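Local atomic coordinates of myosin-4 (Saccharomyces cerevisiae, PDB entry 3MMI), a protein that serves as a class V myosin motor that carries specific mRNAs, including ASH1 mRNA, to the yeast bud, recruited to them through its partner SHE3. Residues A[97-102]-A[156-160]; A[160-164]-A[194-198]; A[168-173]-A[187-191]. All coordinates share one frame; numbering follows the deposited sequence.

The three contacts sit in the all-helical globular tail, the dilute region of this class V myosin. Contact 1 sets helix 97-108 against the C-terminal third of the long helix 132-168. Contact 2 starts where contact 1 stops, sharing Phe160, and joins that long helix to helix 185-204. Contact 3 is nested inside the loop closed by contact 2: the end of helix 132-168 and the short helix 170-174 pack on helix 185-204. Centres lie about 9 Å apart between contacts 1 and 2, 11 Å between contacts 2 and 3, and 19 Å between contacts 1 and 3. Contact 2 links the other two, Ile102 touching Phe198 and Ile168 touching Phe194, and joins these helices together.

Contact 1. Residues A[97-102]-A[156-160]; sequences TMLGGI and WLVKF
Trp156 lays its indole against the backbone of Thr97 and Gly101, where helix 97-108 packs nearly antiparallel (167°) to helix 132-168 in the globular tail. With CG anti to the backbone N (chi1 162°), CB hands the ring across the gap between the helices. CG begins the overlap with Gly101, and CD1 comes to 3.4 Å from Gly101 CA. NE1, the next atom, carries the polar bond: it donates to Thr97 O over 2.6 Å, almost straight at 169° and close to the indole plane, yet from above the carbonyl plane. Gly101 CA rides over one face of the pyrrole part, 3.1 Å from NE1, an approach that the missing side chain of glycine allows. Farther out, CZ2 reaches Ile102 CG1 at 3.9 Å, and CH2 ends beside the same carbon.

Phe160, one turn on, sets its CB over the rim of the opposite indole face, and its CE1 and CZ meet CB, CG and SD of Met98 obliquely. Met98 runs out extended (chi1 and chi2 both anti), putting SD 3.6 Å from Phe160 CZ, a Met-aromatic contact; the chi3 bend only turns CE away. Lys159 NZ has only a weak bond to Thr97 OG1; it also bonds Leu92 O, while OG1 has Pro93 O as a further partner.

Thr97 O therefore takes two donors on opposite faces, Trp156 NE1 and its own helical partner Gly101 N. The buried indole N-H needs no polar side chain, and its directional bond, with Gly101 CA against one face, probably sets how the ring lies in largely apolar packing.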
# COMPACT_ATOMS: atom_id res chain seq x y z
N THR A 97 7.62 -1.72 13.62
CA THR A 97 7.11 -1.16 12.37
C THR A 97 5.58 -1.05 12.24
O THR A 97 5.09 -0.07 11.72
CB THR A 97 7.64 -1.92 11.19
OG1 THR A 97 9.06 -1.85 11.19
CG2 THR A 97 7.16 -1.34 9.93
N MET A 98 4.87 -2.07 12.70
CA MET A 98 3.42 -2.07 12.72
C MET A 98 2.87 -0.98 13.59
O MET A 98 2.20 -0.10 13.11
CB MET A 98 2.85 -3.41 13.15
CG MET A 98 1.39 -3.52 12.84
SD MET A 98 0.62 -5.12 12.94
CE MET A 98 -0.32 -4.88 14.38
N LEU A 99 3.18 -1.03 14.88
CA LEU A 99 2.64 -0.07 15.83
C LEU A 99 3.08 1.33 15.51
O LEU A 99 2.27 2.26 15.46
CB LEU A 99 3.09 -0.39 17.26
CG LEU A 99 2.42 -1.57 17.96
CD1 LEU A 99 2.86 -1.60 19.42
CD2 LEU A 99 0.94 -1.37 17.88
N GLY A 100 4.39 1.47 15.34
CA GLY A 100 4.98 2.77 15.09
C GLY A 100 4.48 3.43 13.81
O GLY A 100 4.12 4.61 13.83
N GLY A 101 4.51 2.68 12.71
CA GLY A 101 3.96 3.11 11.43
C GLY A 101 2.54 3.64 11.56
O GLY A 101 2.21 4.82 11.22
N ILE A 102 1.71 2.84 12.19
CA ILE A 102 0.33 3.22 12.38
C ILE A 102 0.11 4.42 13.27
O ILE A 102 -0.67 5.28 12.94
CB ILE A 102 -0.53 2.04 12.87
CG1 ILE A 102 -0.62 0.98 11.76
CG2 ILE A 102 -1.96 2.49 13.11
CD1 ILE A 102 -1.03 -0.49 12.35
N TRP A 156 6.25 3.07 4.08
CA TRP A 156 6.02 2.28 5.31
C TRP A 156 5.23 0.95 4.98
O TRP A 156 5.60 -0.16 5.40
CB TRP A 156 5.36 3.10 6.44
CG TRP A 156 4.74 2.20 7.52
CD1 TRP A 156 5.36 1.68 8.62
CD2 TRP A 156 3.39 1.68 7.54
NE1 TRP A 156 4.47 0.88 9.36
CE2 TRP A 156 3.26 0.86 8.70
CE3 TRP A 156 2.29 1.85 6.71
CZ2 TRP A 156 2.04 0.21 9.05
CZ3 TRP A 156 1.07 1.19 7.04
CH2 TRP A 156 0.97 0.38 8.19
N LEU A 157 4.17 1.08 4.21
CA LEU A 157 3.32 -0.05 3.91
C LEU A 157 4.07 -1.17 3.22
O LEU A 157 3.90 -2.36 3.56
CB LEU A 157 2.08 0.32 3.10
CG LEU A 157 1.00 -0.78 2.92
CD1 LEU A 157 0.53 -1.40 4.21
CD2 LEU A 157 -0.17 -0.38 2.17
N VAL A 158 4.93 -0.84 2.27
CA VAL A 158 5.65 -1.93 1.59
C VAL A 158 6.60 -2.53 2.57
O VAL A 158 6.75 -3.74 2.64
CB VAL A 158 6.38 -1.52 0.23
CG1 VAL A 158 5.43 -0.72 -0.65
CG2 VAL A 158 7.64 -0.68 0.58
N LYS A 159 7.29 -1.69 3.33
CA LYS A 159 8.24 -2.27 4.32
C LYS A 159 7.47 -3.11 5.34
O LYS A 159 7.82 -4.28 5.69
CB LYS A 159 9.00 -1.18 5.04
CG LYS A 159 9.94 -1.72 6.09
CD LYS A 159 10.75 -0.55 6.72
CE LYS A 159 11.30 -0.92 8.17
NZ LYS A 159 11.13 0.19 9.24
N PHE A 160 6.37 -2.54 5.81
CA PHE A 160 5.52 -3.31 6.72
C PHE A 160 5.08 -4.62 6.08
O PHE A 160 5.31 -5.71 6.65
CB PHE A 160 4.31 -2.53 7.16
CG PHE A 160 3.37 -3.32 7.93
CD1 PHE A 160 3.79 -4.01 9.05
CD2 PHE A 160 2.06 -3.41 7.56
CE1 PHE A 160 2.92 -4.79 9.82
CE2 PHE A 160 1.13 -4.21 8.33
CZ PHE A 160 1.60 -4.89 9.46

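Contact 2. Residues A[160-164]-A[194-198]; sequences FMKHA and FLNEF
Phe160, Phe194 and Phe198 form an aromatic cluster between two antiparallel helices of the dilute region, 132-168 and 185-204. The local axes stay 13.5 Å apart at 148°, a wide separation that the rings span. Phe160 and Phe194 come from opposite directions and meet rim to rim, CZ to CZ at 3.5 Å, their planes only 25° apart and neither lying over the other. Phe198 is met differently: the CE2 corner of Phe160 stands over one face of its ring, near the rim and 3.6 Å from Phe198 CZ, with the planes inclined at 57°. One phenylalanine of the long helix thus touches two from the facing helix, through neighbouring atoms CZ and CE2.

Both rings of helix 185-204 leave the backbone with CG anti to N, which carries them out toward helix 132-168. CZ of Phe194 also lies 3.4 Å from Ala164 CB, obliquely to its ring, and that small methyl lets the ring come close to the helix. A serine in place of Phe194 would probably open a gap beside Ala164 and take from Phe160 CZ its neighbour on helix 185-204, leaving Met98 SD on that corner.

In the next shell, Trp156 lies nearly parallel to the Phe160 ring, and Ile102 packs on Phe198. Ile215 and Thr219 of helix 209-234 touch Phe198 as well. Met161 bridges both shells: it rests on Thr219 and Tyr222, and the bend at its chi2 lets the chain cross Phe198 at about a right angle, with CE 3.9 Å from Phe198 CE2.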
# COMPACT_ATOMS: atom_id res chain seq x y z
N PHE A 160 6.37 -2.54 5.81
CA PHE A 160 5.52 -3.31 6.72
C PHE A 160 5.08 -4.62 6.08
O PHE A 160 5.31 -5.71 6.65
CB PHE A 160 4.31 -2.53 7.16
CG PHE A 160 3.37 -3.32 7.93
CD1 PHE A 160 3.79 -4.01 9.05
CD2 PHE A 160 2.06 -3.41 7.56
CE1 PHE A 160 2.92 -4.79 9.82
CE2 PHE A 160 1.13 -4.21 8.33
CZ PHE A 160 1.60 -4.89 9.46
N MET A 161 4.49 -4.56 4.89
CA MET A 161 4.04 -5.80 4.21
C MET A 161 5.08 -6.82 3.77
O MET A 161 4.77 -8.04 3.72
CB MET A 161 3.13 -5.44 2.99
CG MET A 161 1.71 -5.07 3.44
SD MET A 161 1.05 -6.37 4.53
CE MET A 161 -0.07 -5.52 5.50
N LYS A 162 6.30 -6.36 3.47
CA LYS A 162 7.44 -7.29 3.24
C LYS A 162 7.61 -8.21 4.52
O LYS A 162 7.65 -9.44 4.41
CB LYS A 162 8.74 -6.48 2.99
CG LYS A 162 9.97 -7.35 2.75
N HIS A 163 7.70 -7.58 5.68
CA HIS A 163 7.91 -8.29 6.94
C HIS A 163 6.73 -9.19 7.28
O HIS A 163 6.91 -10.36 7.62
CB HIS A 163 8.16 -7.30 8.08
N ALA A 164 5.52 -8.64 7.19
CA ALA A 164 4.32 -9.42 7.53
C ALA A 164 4.12 -10.61 6.62
O ALA A 164 3.60 -11.64 7.08
CB ALA A 164 3.05 -8.56 7.51
N PHE A 194 -3.38 -12.49 12.47
CA PHE A 194 -2.57 -11.33 12.12
C PHE A 194 -3.42 -10.14 11.63
O PHE A 194 -3.17 -9.00 12.00
CB PHE A 194 -1.50 -11.67 11.09
CG PHE A 194 -0.86 -10.42 10.48
CD1 PHE A 194 0.22 -9.87 11.04
CD2 PHE A 194 -1.41 -9.81 9.33
CE1 PHE A 194 0.82 -8.75 10.51
CE2 PHE A 194 -0.82 -8.65 8.77
CZ PHE A 194 0.29 -8.11 9.39
N LEU A 195 -4.40 -10.42 10.79
CA LEU A 195 -5.27 -9.40 10.25
C LEU A 195 -6.23 -8.88 11.30
O LEU A 195 -6.54 -7.68 11.27
CB LEU A 195 -6.14 -9.95 9.10
CG LEU A 195 -5.29 -10.28 7.83
CD1 LEU A 195 -6.11 -10.94 6.75
CD2 LEU A 195 -4.53 -8.99 7.32
N ASN A 196 -6.69 -9.77 12.21
CA ASN A 196 -7.49 -9.27 13.39
C ASN A 196 -6.65 -8.35 14.29
O ASN A 196 -7.11 -7.39 14.79
CB ASN A 196 -8.08 -10.42 14.28
CG ASN A 196 -9.14 -11.26 13.56
OD1 ASN A 196 -9.17 -12.50 13.71
ND2 ASN A 196 -9.93 -10.63 12.75
N GLU A 197 -5.37 -8.66 14.39
CA GLU A 197 -4.48 -7.87 15.21
C GLU A 197 -4.06 -6.59 14.51
O GLU A 197 -3.89 -5.56 15.15
CB GLU A 197 -3.28 -8.72 15.68
CG GLU A 197 -3.72 -9.77 16.75
CD GLU A 197 -2.62 -10.74 17.20
OE1 GLU A 197 -1.44 -10.56 16.82
OE2 GLU A 197 -2.95 -11.69 17.89
N PHE A 198 -3.93 -6.63 13.18
CA PHE A 198 -3.68 -5.43 12.39
C PHE A 198 -4.87 -4.54 12.53
O PHE A 198 -4.77 -3.31 12.75
CB PHE A 198 -3.51 -5.83 10.90
CG PHE A 198 -3.09 -4.73 10.01
CD1 PHE A 198 -2.50 -3.56 10.52
CD2 PHE A 198 -3.14 -4.89 8.63
CE1 PHE A 198 -2.03 -2.55 9.69
CE2 PHE A 198 -2.76 -3.85 7.81
CZ PHE A 198 -2.16 -2.70 8.33

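Contact 3. Residues A[168-173]-A[187-191]; sequences IEIFDM and KFAKL
Met173 reaches across to Lys187, Phe188 and Leu191 just after a Schellman motif has ended helix 132-168. Glu169, with positive phi, is its C-prime residue and also the N-cap position of the short helix 170-174; this turn brings the chain back along helix 185-204.

The tight part centres on Met173. Its CG and SD both lie over one face of the Phe188 ring, CG making a CH-pi contact 3.8 Å from the centroid and SD a Met-aromatic one at 3.9 Å. Met173 CG also lies 3.7 Å from Lys187 CB as the chains slide past each other in opposite directions. The unusual chi3 of -13° curls CE back toward Leu191, while SD packs 3.9 Å from Leu191 CB. Ile168 meets Leu191 roughly at a right angle, CG2 against CD1 at 3.7 Å, and Ile170 CD1 joins the same methyl. Leu253 of helix 240-257, against Leu191, and Leu223, Met226 and Leu227 of helix 209-234, against Ile170, enclose this side.

The other side is looser and faces solvent at Glu169. The aliphatic run of Lys187 passes beside Asp172 CB and crosses the Glu169 side chain at about a right angle. Asp172 gives OD1 to Asn176 instead. The opposite charges are likely to attract only loosely: the extended Lys187 chain brings CE to 3.6 Å from Glu169 OE2, while the turn at chi4 leaves NZ 4.3 Å from that OE2, beyond a salt bridge.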
# COMPACT_ATOMS: atom_id res chain seq x y z
N ILE A 168 3.97 -14.36 7.99
CA ILE A 168 2.76 -15.11 7.88
C ILE A 168 2.94 -16.15 6.78
O ILE A 168 2.13 -17.06 6.65
CB ILE A 168 1.64 -14.18 7.50
CG1 ILE A 168 1.31 -13.27 8.66
CG2 ILE A 168 0.49 -14.89 7.07
CD1 ILE A 168 0.40 -12.24 8.20
N GLU A 169 4.01 -16.07 6.01
CA GLU A 169 4.31 -17.18 5.08
C GLU A 169 3.29 -17.28 3.89
O GLU A 169 2.85 -18.39 3.45
CB GLU A 169 4.35 -18.54 5.84
CG GLU A 169 5.37 -18.57 7.02
CD GLU A 169 5.36 -19.91 7.76
OE1 GLU A 169 6.31 -20.64 7.65
OE2 GLU A 169 4.41 -20.24 8.46
N ILE A 170 2.91 -16.13 3.37
CA ILE A 170 1.90 -16.06 2.34
C ILE A 170 2.18 -16.98 1.15
O ILE A 170 1.27 -17.66 0.67
CB ILE A 170 1.57 -14.62 1.88
CG1 ILE A 170 0.32 -14.09 2.64
CG2 ILE A 170 0.96 -14.62 0.49
CD1 ILE A 170 0.59 -13.15 3.73
N PHE A 171 3.42 -17.07 0.74
CA PHE A 171 3.80 -17.98 -0.28
C PHE A 171 3.41 -19.45 -0.03
O PHE A 171 2.77 -20.09 -0.88
CB PHE A 171 5.30 -17.86 -0.64
CG PHE A 171 5.70 -18.85 -1.71
CD1 PHE A 171 5.47 -18.55 -3.06
CD2 PHE A 171 6.15 -20.11 -1.38
CE1 PHE A 171 5.77 -19.53 -4.10
CE2 PHE A 171 6.42 -21.09 -2.38
CZ PHE A 171 6.29 -20.80 -3.74
N ASP A 172 3.86 -20.02 1.09
CA ASP A 172 3.57 -21.42 1.45
C ASP A 172 2.15 -21.69 1.69
O ASP A 172 1.72 -22.79 1.48
CB ASP A 172 4.32 -21.92 2.70
CG ASP A 172 5.78 -22.24 2.41
OD1 ASP A 172 6.08 -22.62 1.28
OD2 ASP A 172 6.64 -22.07 3.33
N MET A 173 1.42 -20.68 2.11
CA MET A 173 -0.03 -20.79 2.36
C MET A 173 -0.79 -20.86 1.03
O MET A 173 -1.78 -21.51 0.94
CB MET A 173 -0.43 -19.53 3.16
CG MET A 173 -1.58 -19.67 4.08
SD MET A 173 -2.03 -18.17 4.89
CE MET A 173 -0.67 -17.06 4.58
N LYS A 187 -1.71 -22.21 9.07
CA LYS A 187 -1.15 -21.04 8.42
C LYS A 187 -2.29 -20.03 8.19
O LYS A 187 -2.15 -18.83 8.50
CB LYS A 187 -0.41 -21.45 7.12
CG LYS A 187 0.88 -22.20 7.35
CD LYS A 187 1.71 -22.19 6.12
CE LYS A 187 3.10 -22.81 6.38
NZ LYS A 187 2.94 -24.03 7.12
N PHE A 188 -3.41 -20.50 7.71
CA PHE A 188 -4.55 -19.64 7.56
C PHE A 188 -5.03 -19.05 8.89
O PHE A 188 -5.44 -17.89 9.01
CB PHE A 188 -5.72 -20.28 6.77
CG PHE A 188 -5.58 -20.14 5.27
CD1 PHE A 188 -5.09 -21.19 4.49
CD2 PHE A 188 -5.84 -18.91 4.63
CE1 PHE A 188 -4.90 -21.04 3.13
CE2 PHE A 188 -5.67 -18.74 3.24
CZ PHE A 188 -5.18 -19.76 2.48
N ALA A 189 -4.88 -19.84 9.92
CA ALA A 189 -5.31 -19.37 11.23
C ALA A 189 -4.37 -18.30 11.62
O ALA A 189 -4.76 -17.37 12.26
CB ALA A 189 -5.34 -20.52 12.31
N LYS A 190 -3.09 -18.44 11.28
CA LYS A 190 -2.14 -17.42 11.66
C LYS A 190 -2.37 -16.12 10.82
O LYS A 190 -2.17 -14.99 11.37
CB LYS A 190 -0.71 -17.95 11.42
N LEU A 191 -2.69 -16.24 9.52
CA LEU A 191 -3.08 -15.08 8.76
C LEU A 191 -4.30 -14.33 9.35
O LEU A 191 -4.33 -13.10 9.42
CB LEU A 191 -3.40 -15.47 7.29
CG LEU A 191 -3.87 -14.30 6.44
CD1 LEU A 191 -2.73 -13.27 6.17
CD2 LEU A 191 -4.32 -14.93 5.18